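Local atomic coordinates of uncharacterized protein (Anabaena variabilis, PDB entry 3OT2), a protein that is of unknown function but is probably a nuclease of the restriction-endonuclease-like PDDEXK clan. Residues Arg70-Asp75 with Ile101-Pro106; Ala24-Glu29 with His76-Asp81; Asp107-Ile112 with His132-Gly137. One frame throughout, in Å; residues are numbered along the deposited sequence.

Contact 1 of 3, residues Arg70-Asp75 with Ile101-Pro106; sequences RCTFGD and IFLIAP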
# COMPACT_ATOMS: atom_id res chain seq x y z
N ARG A 70 9.39 12.72 -16.50
CA ARG A 70 8.16 13.38 -16.07
C ARG A 70 6.98 12.91 -16.91
O ARG A 70 7.06 12.89 -18.14
CB ARG A 70 8.31 14.90 -16.11
CG ARG A 70 7.02 15.66 -15.76
CD ARG A 70 7.25 17.16 -15.52
NE ARG A 70 8.31 17.41 -14.55
CZ ARG A 70 8.15 17.36 -13.23
NH1 ARG A 70 6.95 17.12 -12.71
NH2 ARG A 70 9.18 17.56 -12.43
N CYS A 71 5.90 12.49 -16.24
CA CYS A 71 4.65 12.07 -16.86
C CYS A 71 3.54 12.95 -16.33
O CYS A 71 3.30 12.96 -15.12
CB CYS A 71 4.39 10.59 -16.60
SG CYS A 71 5.60 9.49 -17.38
N THR A 72 2.91 13.74 -17.22
CA THR A 72 1.85 14.68 -16.84
C THR A 72 0.53 14.22 -17.44
O THR A 72 0.37 14.24 -18.66
CB THR A 72 2.23 16.11 -17.28
OG1 THR A 72 3.50 16.42 -16.71
CG2 THR A 72 1.19 17.16 -16.85
N PHE A 73 -0.44 13.85 -16.57
CA PHE A 73 -1.75 13.37 -17.00
C PHE A 73 -2.71 13.40 -15.82
O PHE A 73 -2.28 13.37 -14.66
CB PHE A 73 -1.64 11.94 -17.59
CG PHE A 73 -1.04 10.94 -16.63
CD1 PHE A 73 0.34 10.76 -16.57
CD2 PHE A 73 -1.84 10.23 -15.75
CE1 PHE A 73 0.90 9.86 -15.67
CE2 PHE A 73 -1.27 9.31 -14.86
CZ PHE A 73 0.09 9.14 -14.81
N GLY A 74 -4.01 13.43 -16.12
CA GLY A 74 -5.09 13.44 -15.14
C GLY A 74 -4.96 14.48 -14.04
O GLY A 74 -5.25 14.17 -12.88
N ASP A 75 -4.51 15.70 -14.41
CA ASP A 75 -4.31 16.88 -13.55
C ASP A 75 -3.12 16.71 -12.57
O ASP A 75 -2.97 17.50 -11.62
CB ASP A 75 -5.60 17.27 -12.79
CG ASP A 75 -5.59 18.69 -12.23
OD1 ASP A 75 -5.21 19.62 -12.97
OD2 ASP A 75 -5.95 18.85 -11.03
N ILE A 101 8.36 16.08 -23.85
CA ILE A 101 7.20 16.09 -22.97
C ILE A 101 6.36 14.83 -23.17
O ILE A 101 6.09 14.43 -24.29
CB ILE A 101 6.35 17.39 -23.18
CG1 ILE A 101 7.20 18.69 -23.09
CG2 ILE A 101 5.10 17.47 -22.29
CD1 ILE A 101 7.84 19.14 -21.69
N PHE A 102 5.94 14.22 -22.05
CA PHE A 102 5.10 13.02 -22.03
C PHE A 102 3.82 13.37 -21.33
O PHE A 102 3.84 13.66 -20.13
CB PHE A 102 5.82 11.85 -21.35
CG PHE A 102 6.82 11.08 -22.19
CD1 PHE A 102 7.94 11.71 -22.72
CD2 PHE A 102 6.68 9.71 -22.38
CE1 PHE A 102 8.88 11.00 -23.47
CE2 PHE A 102 7.64 8.99 -23.10
CZ PHE A 102 8.72 9.64 -23.66
N LEU A 103 2.71 13.41 -22.07
CA LEU A 103 1.41 13.79 -21.52
C LEU A 103 0.51 12.56 -21.30
O LEU A 103 -0.72 12.67 -21.29
CB LEU A 103 0.72 14.83 -22.43
CG LEU A 103 1.45 16.18 -22.59
CD1 LEU A 103 0.82 17.00 -23.69
CD2 LEU A 103 1.48 16.96 -21.28
N ILE A 104 1.13 11.40 -21.07
CA ILE A 104 0.42 10.13 -20.92
C ILE A 104 1.02 9.30 -19.77
O ILE A 104 2.15 9.52 -19.36
CB ILE A 104 0.44 9.32 -22.26
CG1 ILE A 104 1.88 9.15 -22.82
CG2 ILE A 104 -0.52 9.93 -23.32
CD1 ILE A 104 2.03 8.01 -23.76
N ALA A 105 0.24 8.33 -19.28
CA ALA A 105 0.65 7.43 -18.21
C ALA A 105 1.60 6.36 -18.75
O ALA A 105 1.40 5.90 -19.89
CB ALA A 105 -0.58 6.80 -17.57
N PRO A 106 2.62 5.90 -17.98
CA PRO A 106 3.49 4.80 -18.48
C PRO A 106 2.71 3.51 -18.65
O PRO A 106 1.67 3.34 -18.02
CB PRO A 106 4.56 4.64 -17.39
CG PRO A 106 4.39 5.79 -16.45
CD PRO A 106 2.98 6.28 -16.60
O HOH W 1 6.93 15.35 -19.51

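Contact 2 of 3, residues Ala24-Glu29 with His76-Asp81; sequences ASEYIE and HSTVPD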
# COMPACT_ATOMS: atom_id res chain seq x y z
N ALA A 24 13.58 16.09 -8.33
CA ALA A 24 12.44 16.62 -9.08
C ALA A 24 11.19 16.84 -8.20
O ALA A 24 11.03 16.22 -7.16
CB ALA A 24 12.11 15.69 -10.23
N SER A 25 10.36 17.79 -8.63
CA SER A 25 9.11 18.12 -7.95
C SER A 25 7.93 17.51 -8.68
O SER A 25 7.85 17.53 -9.92
CB SER A 25 8.94 19.63 -7.84
OG SER A 25 9.94 20.17 -7.00
N GLU A 26 7.00 16.98 -7.90
CA GLU A 26 5.77 16.40 -8.41
C GLU A 26 4.62 17.30 -8.04
O GLU A 26 4.68 18.02 -7.03
CB GLU A 26 5.55 14.98 -7.86
CG GLU A 26 6.63 14.00 -8.27
CD GLU A 26 6.36 12.56 -7.88
OE1 GLU A 26 6.19 12.29 -6.67
OE2 GLU A 26 6.38 11.68 -8.76
N TYR A 27 3.58 17.30 -8.87
CA TYR A 27 2.34 18.05 -8.64
C TYR A 27 1.25 17.00 -8.45
O TYR A 27 0.84 16.33 -9.41
CB TYR A 27 2.06 19.03 -9.79
CG TYR A 27 0.79 19.83 -9.61
CD1 TYR A 27 0.78 21.03 -8.90
CD2 TYR A 27 -0.41 19.40 -10.18
CE1 TYR A 27 -0.39 21.78 -8.75
CE2 TYR A 27 -1.58 20.14 -10.03
CZ TYR A 27 -1.56 21.33 -9.33
OH TYR A 27 -2.73 22.04 -9.17
N ILE A 28 0.85 16.78 -7.18
CA ILE A 28 -0.10 15.74 -6.79
C ILE A 28 -1.22 16.35 -5.99
O ILE A 28 -0.96 16.96 -4.95
CB ILE A 28 0.60 14.62 -5.98
CG1 ILE A 28 1.88 14.09 -6.68
CG2 ILE A 28 -0.38 13.47 -5.68
CD1 ILE A 28 2.89 13.49 -5.77
N GLU A 29 -2.46 16.18 -6.46
CA GLU A 29 -3.68 16.66 -5.80
C GLU A 29 -3.57 18.17 -5.46
O GLU A 29 -3.98 18.60 -4.37
CB GLU A 29 -3.97 15.83 -4.53
CG GLU A 29 -4.18 14.35 -4.83
CD GLU A 29 -4.40 13.43 -3.65
OE1 GLU A 29 -3.85 13.71 -2.57
OE2 GLU A 29 -5.06 12.38 -3.84
N HIS A 76 -2.24 15.72 -12.82
CA HIS A 76 -1.04 15.48 -12.01
C HIS A 76 0.19 15.52 -12.88
O HIS A 76 0.11 15.22 -14.07
CB HIS A 76 -1.10 14.10 -11.29
CG HIS A 76 -2.14 13.94 -10.21
ND1 HIS A 76 -2.09 12.88 -9.32
CD2 HIS A 76 -3.24 14.69 -9.93
CE1 HIS A 76 -3.16 13.01 -8.54
NE2 HIS A 76 -3.88 14.08 -8.88
N SER A 77 1.34 15.84 -12.28
CA SER A 77 2.63 15.83 -12.98
C SER A 77 3.63 15.11 -12.09
O SER A 77 4.06 15.65 -11.07
CB SER A 77 3.09 17.23 -13.34
OG SER A 77 4.28 17.11 -14.08
N THR A 78 3.94 13.85 -12.44
CA THR A 78 4.78 13.00 -11.60
C THR A 78 6.06 12.55 -12.31
O THR A 78 6.19 12.67 -13.52
CB THR A 78 3.99 11.77 -11.12
OG1 THR A 78 3.46 11.05 -12.24
CG2 THR A 78 2.86 12.14 -10.15
N VAL A 79 7.01 12.06 -11.51
CA VAL A 79 8.30 11.59 -11.98
C VAL A 79 8.54 10.20 -11.38
O VAL A 79 9.27 10.07 -10.39
CB VAL A 79 9.46 12.58 -11.67
CG1 VAL A 79 10.75 12.14 -12.36
CG2 VAL A 79 9.11 14.01 -12.07
N PRO A 80 7.95 9.13 -11.96
CA PRO A 80 8.20 7.78 -11.43
C PRO A 80 9.69 7.47 -11.46
O PRO A 80 10.38 7.97 -12.35
CB PRO A 80 7.42 6.87 -12.40
CG PRO A 80 6.37 7.73 -12.96
CD PRO A 80 7.04 9.07 -13.12
N ASP A 81 10.19 6.67 -10.50
CA ASP A 81 11.60 6.29 -10.51
C ASP A 81 11.96 5.68 -11.89
O ASP A 81 13.00 6.02 -12.48
CB ASP A 81 11.90 5.31 -9.36
CG ASP A 81 11.93 5.93 -7.98
OD1 ASP A 81 12.12 7.18 -7.88
OD2 ASP A 81 11.81 5.18 -6.99

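Contact 3 of 3, residues Asp107-Ile112 with His132-Gly137; sequences DWTIEI and HGTQMG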
# COMPACT_ATOMS: atom_id res chain seq x y z
N ASP A 107 3.20 2.57 -19.46
CA ASP A 107 2.55 1.25 -19.54
C ASP A 107 2.88 0.47 -18.28
O ASP A 107 2.08 -0.34 -17.81
CB ASP A 107 3.05 0.51 -20.79
CG ASP A 107 2.41 1.08 -22.02
OD1 ASP A 107 1.23 0.74 -22.28
OD2 ASP A 107 3.03 1.97 -22.65
N TRP A 108 4.04 0.73 -17.71
CA TRP A 108 4.53 0.06 -16.52
C TRP A 108 5.31 1.08 -15.67
O TRP A 108 6.27 1.68 -16.15
CB TRP A 108 5.40 -1.14 -16.94
CG TRP A 108 6.03 -1.97 -15.85
CD1 TRP A 108 5.67 -2.05 -14.53
CD2 TRP A 108 7.07 -2.94 -16.04
NE1 TRP A 108 6.47 -2.96 -13.88
CE2 TRP A 108 7.33 -3.54 -14.79
CE3 TRP A 108 7.84 -3.35 -17.16
CZ2 TRP A 108 8.32 -4.52 -14.63
CZ3 TRP A 108 8.81 -4.34 -16.99
CH2 TRP A 108 9.05 -4.89 -15.74
N THR A 109 4.84 1.31 -14.43
CA THR A 109 5.50 2.25 -13.53
C THR A 109 6.21 1.47 -12.42
O THR A 109 5.64 0.53 -11.88
CB THR A 109 4.54 3.34 -12.97
OG1 THR A 109 5.29 4.24 -12.17
CG2 THR A 109 3.40 2.78 -12.09
N ILE A 110 7.45 1.84 -12.11
CA ILE A 110 8.20 1.19 -11.04
C ILE A 110 8.67 2.25 -10.06
O ILE A 110 9.32 3.21 -10.46
CB ILE A 110 9.38 0.33 -11.57
CG1 ILE A 110 8.88 -0.77 -12.54
CG2 ILE A 110 10.19 -0.26 -10.41
CD1 ILE A 110 9.88 -1.25 -13.46
N GLU A 111 8.29 2.08 -8.79
CA GLU A 111 8.66 2.97 -7.70
C GLU A 111 9.47 2.19 -6.71
O GLU A 111 9.12 1.07 -6.36
CB GLU A 111 7.42 3.58 -7.03
CG GLU A 111 6.56 4.41 -7.98
CD GLU A 111 7.07 5.81 -8.30
OE1 GLU A 111 8.26 6.12 -8.05
OE2 GLU A 111 6.27 6.60 -8.84
N ILE A 112 10.57 2.77 -6.27
CA ILE A 112 11.44 2.11 -5.30
C ILE A 112 11.49 2.98 -4.06
O ILE A 112 11.86 4.15 -4.15
CB ILE A 112 12.85 1.84 -5.89
CG1 ILE A 112 12.75 1.03 -7.20
CG2 ILE A 112 13.75 1.12 -4.89
CD1 ILE A 112 13.77 1.50 -8.26
N HIS A 132 -5.37 5.99 -15.31
CA HIS A 132 -5.19 6.64 -16.61
C HIS A 132 -4.53 5.74 -17.66
O HIS A 132 -3.97 6.25 -18.63
CB HIS A 132 -4.45 7.97 -16.42
CG HIS A 132 -5.31 8.95 -15.67
ND1 HIS A 132 -6.29 9.69 -16.32
CD2 HIS A 132 -5.39 9.19 -14.35
CE1 HIS A 132 -6.90 10.39 -15.38
NE2 HIS A 132 -6.39 10.13 -14.17
N GLY A 133 -4.66 4.43 -17.49
CA GLY A 133 -4.22 3.45 -18.49
C GLY A 133 -2.99 2.61 -18.23
O GLY A 133 -2.65 1.77 -19.07
N THR A 134 -2.27 2.83 -17.12
CA THR A 134 -1.07 2.03 -16.85
C THR A 134 -1.47 0.55 -16.71
O THR A 134 -2.49 0.24 -16.09
CB THR A 134 -0.34 2.58 -15.63
OG1 THR A 134 0.09 3.91 -15.94
CG2 THR A 134 0.87 1.74 -15.21
N GLN A 135 -0.69 -0.35 -17.32
CA GLN A 135 -0.97 -1.78 -17.27
C GLN A 135 -0.54 -2.36 -15.95
O GLN A 135 -1.20 -3.26 -15.45
CB GLN A 135 -0.25 -2.55 -18.40
CG GLN A 135 -0.45 -1.99 -19.82
CD GLN A 135 0.30 -2.80 -20.86
OE1 GLN A 135 0.51 -4.02 -20.72
NE2 GLN A 135 0.69 -2.14 -21.96
N MSE A 136 0.60 -1.91 -15.42
CA MSE A 136 1.11 -2.47 -14.17
C MSE A 136 1.93 -1.46 -13.39
O MSE A 136 2.66 -0.66 -13.96
CB MSE A 136 2.00 -3.72 -14.46
CG MSE A 136 2.52 -4.40 -13.17
SE MSE A 136 3.55 -6.00 -13.54
CE MSE A 136 2.09 -7.22 -13.96
N GLY A 137 1.82 -1.57 -12.07
CA GLY A 137 2.65 -0.82 -11.14
C GLY A 137 3.44 -1.77 -10.28
O GLY A 137 2.93 -2.83 -9.89

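Contact 1 of 3, residues Arg70-Asp75 with Ile101-Pro106
C71, T72 and F73 form the first strand of a small beta hairpin (71-73 with 76-78), and along the edge away from its partner strand they meet F102-P106, in the loop that leads into strand 108-112. The two backbones run the same way, with one direct hydrogen bond between them: T72 N to F102 O, 3.1 Å, lying in the carbonyl plane and almost straight at 175°. One residue back, a water bridges the chains, donating to R70 O and accepting from F102 N. From 101-106 T72 O receives no N-H; L103 CA makes a CA-H...O contact with it at 3.1 Å, while L103 CD2 lies 4.2 Å from T72 CB.

This loop serves as an irregular flank to the hairpin, and the apolar weight falls on F73. Its CG sits between the backbone N and carbonyl carbon (chi1 57°), and the ring lies against A105, whose CB stands over the centre of one face in a CH-pi contact, 3.6 Å above the plane. F73 CE1 also reaches A105 CA at 3.5 Å. I104 O is buried here with no hydrogen-bonding partner in the model; its nearest neighbours across the contact are carbons, F73 CD1 at 3.5 Å and C71 CB at 3.7 Å. Beyond it C71 SG packs on P106 CG. S83 and F85 of strand 82-86 pack on the same side chains, S83 on C71 and P106, F85 on C71 and I104.

Contact 2 of 3, residues Ala24-Glu29 with His76-Asp81
E26 CG is anti to its own carbonyl carbon, and chi2 of -173° puts CD in an extended position near V79 N (3.7 Å). OE2 takes V79 N on its anti lone pair, 2.8 Å away and nearly straight at 171°. It thus receives the V79 N-H two residues on from the S77 pair, and it also lies 3.4 Å from T78 CB; OE1 has its own hydrogen bond elsewhere. H76 CG is likewise anti to its carbonyl carbon (chi1 -68°), and the imidazole ends up against the backbone of 28-29. I28 CA stands over the centre of one ring face, and E29 N is 3.5 Å above the same face, nearer the rim. The E29 side chain runs beside the histidine, pointing the same way, its carboxylate plane perpendicular to the ring.

Between these two contacts the backbones join at Y27 and S77: Y27 N gives to S77 O at 2.8 Å, and S77 N gives to Y27 O at 3.0 Å. The Y27 ring turns its edge to H76 CA and S77 N. I28 CG1 touches T78 CG2 at 4.1 Å, the two side chains crossing at about a right angle, and A24 CB meets V79 CG2 at 3.9 Å. R70 reaches S25 O from next door, and both residues line the 1,4-butanediol pocket. Y27 and S77 thus make an antiparallel hydrogen-bonded pair, a single beta bridge that lays the edge of hairpin 25-34 against hairpin 71-78.

Contact 3 of 3, residues Asp107-Ile112 with His132-Gly137
D107 and Q135 lay their side chains side by side, pointing the same way, with carboxylate and amide planes 85° apart. Q135 NE2 meets D107 OD1 at 2.9 Å, on the anti side and 33° out of the carboxylate plane. Behind this pair D107 O accepts two backbone bonds, from Q135 N at 2.8 Å and from M136 N at 3.2 Å; the second donor lies in the carbonyl plane, the first is tilted from it. T134 CG2 packs on the same oxygen.

W108 and M136 then pair as neighbours in parallel strands, their side chains on one face of the sheet. W108 CG is anti to the backbone N (chi1 179°), and the indole presents CD1 to M136 CB at 4.0 Å. The selenium of this selenomethionine stands obliquely, 4.7 Å from the centre of the five-membered ring of W108, in a Met-aromatic contact. M136 O, near the ring plane at its edge, accepts T109 N at 3.0 Å. On the opposite face T109 CG2 lies on G137 CA at 3.8 Å. This is the start of the pairing in the beta-alpha-beta unit 108-141, just past a classic bulge where D107 and W108 both face V84.

With OD2 salt-bridged to R89 and also bonded to I86 N, both D107 oxygens are engaged, so the buried carboxylate is fixed in orientation and its negative charge is probably well compensated.

From the N terminus, 24-29 opens contact 2 and 70-75 opens contact 1; 76-81 then closes contact 2 before 101-106 closes contact 1, so the two cross. The hairpin 71-78 links them, tying strand 25-28 on one side to the loop 101-106 on the other. Contact 3 follows in series, closing the crossover through helix 119-131 and joining strands 108-112 and 136-141 of the six-stranded sheet. P106 O meets T134 OG1 between contacts 1 and 3. D81 OD2 meets I112 N between contacts 2 and 3, bringing P80-D81 close to E111, an arrangement that recalls the acidic positions of the PD-(D/E)XK signature.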